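Local coordinates for AGR_C_1268p (Agrobacterium tumefaciens str. C58, PDB 2GHS), which probably binds a divalent metal ion and hydrolyses sugar lactones, as a regucalcin-like beta-propeller of the SMP-30 family, at residues A[237-245]-A[255-263]. Residues are numbered along the deposited sequence; the frame is centred on the assembly and turned at random.
Sequences CDAEGHIWN and RYDTDGNHI
I243 and Y256 form an antiparallel hydrogen-bonded pair, I243 N donating to Y256 O (3.0 Å) and Y256 N to I243 O (2.9 Å). W244 and R255 follow as the next, non-hydrogen-bonded pair, and their side chains, with that of H242, make the polar and stacking part of the contact. R255 has its CG anti to the backbone N (chi1 177°) and stays extended to NE, which lays it alongside the W244 indole; CD sits over the six-membered ring, 3.4 Å from W244 CZ2, and the guanidinium continues over the rim with its plane only 20° from that of the indole. R255 NE donates to H242 ND1 (3.0 Å, 152° at the hydrogen), tilted a little from both planes, which makes ND1 an acceptor. The imidazole is sandwiched: D257 CA lies over the centre of one face in a CH-pi contact, 3.7 Å from the centroid, and a water covers the opposite face. That water, the acceptor of R255 NH2, donates to D238 OD2 and weakly to E240 OE1, bridging the arginine to two acidic side chains. W244 NE1 donates to D238 OD2 (2.9 Å), which lies near the indole plane, helping to fix the ring under R255. Type I turns run from D238 to G241 and from D257 to G260; D238 OD1 accepts H242 N and D257 OD1 accepts N261 N, each with a further weak bond, from E240 N or D259 N. T258 CG2 reaches the first turn at E240 O (3.5 Å). A second water links Y256 OH to N245 OD1, while N245 ND2 hydrogen-bonds S235 OG, near predicted active-site D233. The contact joins strands 243-248 and 252-256, a hairpin within one propeller blade, flanked by strands 231-237 and 262-267, the latter supplying Y266, which stacks on W244 and whose OH is hydrogen-bonded with R255 NH1.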
loop_
_atom_site.group_PDB
_atom_site.type_symbol
_atom_site.label_atom_id
_atom_site.label_comp_id
_atom_site.label_asym_id
_atom_site.label_seq_id
_atom_site.Cartn_x
_atom_site.Cartn_y
_atom_site.Cartn_z
ATOM N N CYS A 237 -1.408 -7.675 6.276
ATOM C CA CYS A 237 -1.197 -8.824 7.122
ATOM C C CYS A 237 -2.404 -8.904 8.079
ATOM O O CYS A 237 -2.738 -7.926 8.780
ATOM C CB CYS A 237 0.138 -8.687 7.837
ATOM S SG CYS A 237 0.606 -10.096 8.832
ATOM N N ASP A 238 -3.128 -10.034 8.039
ATOM C CA ASP A 238 -4.356 -10.142 8.810
ATOM C C ASP A 238 -4.114 -10.502 10.304
ATOM O O ASP A 238 -2.986 -10.577 10.771
ATOM C CB ASP A 238 -5.378 -11.068 8.120
ATOM C CG ASP A 238 -5.001 -12.529 8.154
ATOM O OD1 ASP A 238 -4.159 -12.936 8.986
ATOM O OD2 ASP A 238 -5.580 -13.328 7.333
ATOM N N ALA A 239 -5.203 -10.687 11.047
ATOM C CA ALA A 239 -5.112 -10.825 12.491
ATOM C C ALA A 239 -4.457 -12.143 12.864
ATOM O O ALA A 239 -3.979 -12.281 13.992
ATOM C CB ALA A 239 -6.485 -10.748 13.121
ATOM N N GLU A 240 -4.487 -13.111 11.948
ATOM C CA GLU A 240 -3.825 -14.408 12.133
ATOM C C GLU A 240 -2.372 -14.407 11.666
ATOM O O GLU A 240 -1.666 -15.390 11.891
ATOM C CB GLU A 240 -4.523 -15.476 11.322
ATOM C CG GLU A 240 -5.732 -15.979 11.935
ATOM C CD GLU A 240 -6.209 -17.245 11.194
ATOM O OE1 GLU A 240 -5.480 -17.782 10.264
ATOM O OE2 GLU A 240 -7.308 -17.680 11.577
ATOM N N GLY A 241 -1.921 -13.349 11.004
ATOM C CA GLY A 241 -0.578 -13.240 10.501
ATOM C C GLY A 241 -0.405 -13.639 9.051
ATOM O O GLY A 241 0.732 -13.638 8.575
ATOM N N HIS A 242 -1.483 -13.990 8.336
ATOM C CA HIS A 242 -1.377 -14.277 6.897
ATOM C C HIS A 242 -1.090 -13.000 6.153
ATOM O O HIS A 242 -1.642 -11.935 6.464
ATOM C CB HIS A 242 -2.664 -14.904 6.339
ATOM C CG HIS A 242 -2.891 -16.322 6.760
ATOM N ND1 HIS A 242 -3.730 -17.193 6.065
ATOM C CD2 HIS A 242 -2.470 -16.998 7.853
ATOM C CE1 HIS A 242 -3.745 -18.357 6.678
ATOM N NE2 HIS A 242 -2.995 -18.270 7.769
ATOM N N ILE A 243 -0.292 -13.108 5.090
ATOM C CA ILE A 243 0.005 -11.984 4.189
ATOM C C ILE A 243 -0.888 -12.081 2.963
ATOM O O ILE A 243 -1.003 -13.146 2.353
ATOM C CB ILE A 243 1.509 -11.980 3.821
ATOM C CG1 ILE A 243 2.353 -11.723 5.087
ATOM C CG2 ILE A 243 1.763 -11.004 2.674
ATOM C CD1 ILE A 243 3.804 -11.834 4.872
ATOM N N TRP A 244 -1.524 -10.955 2.616
ATOM C CA TRP A 244 -2.372 -10.847 1.469
ATOM C C TRP A 244 -1.700 -9.837 0.532
ATOM O O TRP A 244 -1.588 -8.666 0.880
ATOM C CB TRP A 244 -3.757 -10.339 1.871
ATOM C CG TRP A 244 -4.533 -11.259 2.786
ATOM C CD1 TRP A 244 -4.244 -11.578 4.070
ATOM C CD2 TRP A 244 -5.710 -11.993 2.438
ATOM N NE1 TRP A 244 -5.206 -12.447 4.560
ATOM C CE2 TRP A 244 -6.111 -12.707 3.571
ATOM C CE3 TRP A 244 -6.497 -12.070 1.293
ATOM C CZ2 TRP A 244 -7.274 -13.522 3.589
ATOM C CZ3 TRP A 244 -7.659 -12.871 1.305
ATOM C CH2 TRP A 244 -8.007 -13.592 2.441
ATOM N N ASN A 245 -1.209 -10.316 -0.601
ATOM C CA ASN A 245 -0.335 -9.563 -1.523
ATOM C C ASN A 245 -0.970 -9.391 -2.898
ATOM O O ASN A 245 -1.332 -10.402 -3.546
ATOM C CB ASN A 245 1.005 -10.308 -1.684
ATOM C CG ASN A 245 1.901 -9.668 -2.695
ATOM O OD1 ASN A 245 2.256 -10.288 -3.716
ATOM N ND2 ASN A 245 2.295 -8.421 -2.431
ATOM N N ARG A 255 -2.668 -15.074 -1.004
ATOM C CA ARG A 255 -2.634 -15.250 0.437
ATOM C C ARG A 255 -1.635 -16.358 0.826
ATOM O O ARG A 255 -1.626 -17.462 0.272
ATOM C CB ARG A 255 -4.022 -15.587 0.929
ATOM C CG ARG A 255 -4.167 -15.867 2.397
ATOM C CD ARG A 255 -5.603 -16.348 2.684
ATOM N NE ARG A 255 -5.892 -16.631 4.101
ATOM C CZ ARG A 255 -7.075 -17.065 4.496
ATOM N NH1 ARG A 255 -8.048 -17.259 3.617
ATOM N NH2 ARG A 255 -7.296 -17.302 5.764
ATOM N N TYR A 256 -0.799 -15.975 1.773
ATOM C CA TYR A 256 0.248 -16.834 2.361
ATOM C C TYR A 256 0.066 -17.059 3.838
ATOM O O TYR A 256 -0.172 -16.101 4.594
ATOM C CB TYR A 256 1.580 -16.165 2.147
ATOM C CG TYR A 256 1.907 -15.885 0.670
ATOM C CD1 TYR A 256 1.537 -14.682 0.056
ATOM C CD2 TYR A 256 2.584 -16.821 -0.093
ATOM C CE1 TYR A 256 1.839 -14.440 -1.292
ATOM C CE2 TYR A 256 2.892 -16.569 -1.434
ATOM C CZ TYR A 256 2.519 -15.388 -2.029
ATOM O OH TYR A 256 2.838 -15.139 -3.370
ATOM N N ASP A 257 0.265 -18.299 4.257
ATOM C CA ASP A 257 0.080 -18.655 5.670
ATOM C C ASP A 257 1.315 -18.261 6.438
ATOM O O ASP A 257 2.203 -17.622 5.877
ATOM C CB ASP A 257 -0.286 -20.119 5.822
ATOM C CG ASP A 257 0.866 -21.090 5.487
ATOM O OD1 ASP A 257 2.063 -20.666 5.442
ATOM O OD2 ASP A 257 0.547 -22.289 5.304
ATOM N N THR A 258 1.366 -18.545 7.741
ATOM C CA THR A 258 2.479 -18.004 8.503
ATOM C C THR A 258 3.786 -18.782 8.270
ATOM O O THR A 258 4.831 -18.354 8.793
ATOM C CB THR A 258 2.208 -17.965 10.006
ATOM O OG1 THR A 258 2.031 -19.299 10.474
ATOM C CG2 THR A 258 0.936 -17.128 10.327
ATOM N N ASP A 259 3.739 -19.896 7.535
ATOM C CA ASP A 259 4.962 -20.571 7.065
ATOM C C ASP A 259 5.432 -20.073 5.691
ATOM O O ASP A 259 6.455 -20.507 5.162
ATOM C CB ASP A 259 4.724 -22.070 6.999
ATOM C CG ASP A 259 4.698 -22.709 8.378
ATOM O OD1 ASP A 259 5.371 -22.166 9.267
ATOM O OD2 ASP A 259 4.014 -23.733 8.551
ATOM N N GLY A 260 4.672 -19.169 5.108
ATOM C CA GLY A 260 4.943 -18.647 3.801
ATOM C C GLY A 260 4.457 -19.523 2.652
ATOM O O GLY A 260 4.842 -19.294 1.515
ATOM N N ASN A 261 3.606 -20.516 2.927
ATOM C CA ASN A 261 2.954 -21.296 1.870
ATOM C C ASN A 261 1.869 -20.469 1.185
ATOM O O ASN A 261 1.120 -19.765 1.842
ATOM C CB ASN A 261 2.307 -22.558 2.437
ATOM C CG ASN A 261 3.294 -23.437 3.172
ATOM O OD1 ASN A 261 4.320 -23.804 2.607
ATOM N ND2 ASN A 261 2.997 -23.766 4.430
ATOM N N HIS A 262 1.818 -20.551 -0.134
ATOM C CA HIS A 262 0.804 -19.907 -0.948
ATOM C C HIS A 262 -0.461 -20.733 -0.943
ATOM O O HIS A 262 -0.559 -21.754 -1.636
ATOM C CB HIS A 262 1.319 -19.755 -2.376
ATOM C CG HIS A 262 0.439 -18.924 -3.249
ATOM N ND1 HIS A 262 0.538 -18.939 -4.623
ATOM C CD2 HIS A 262 -0.570 -18.071 -2.953
ATOM C CE1 HIS A 262 -0.393 -18.153 -5.135
ATOM N NE2 HIS A 262 -1.067 -17.596 -4.143
ATOM N N ILE A 263 -1.426 -20.314 -0.125
ATOM C CA ILE A 263 -2.614 -21.139 0.080
ATOM C C ILE A 263 -3.830 -20.748 -0.759
ATOM O O ILE A 263 -4.732 -21.579 -0.956
ATOM C CB ILE A 263 -3.028 -21.252 1.556
ATOM C CG1 ILE A 263 -3.524 -19.898 2.076
ATOM C CG2 ILE A 263 -1.918 -21.854 2.437
ATOM C CD1 ILE A 263 -4.239 -20.030 3.383
HETATM O O HOH W 1 -6.026 -15.964 8.094
HETATM O O HOH W 2 2.906 -14.851 7.363
HETATM O O HOH W 3 -0.605 -20.130 9.266
HETATM O O HOH W 4 2.109 -12.940 -4.637
#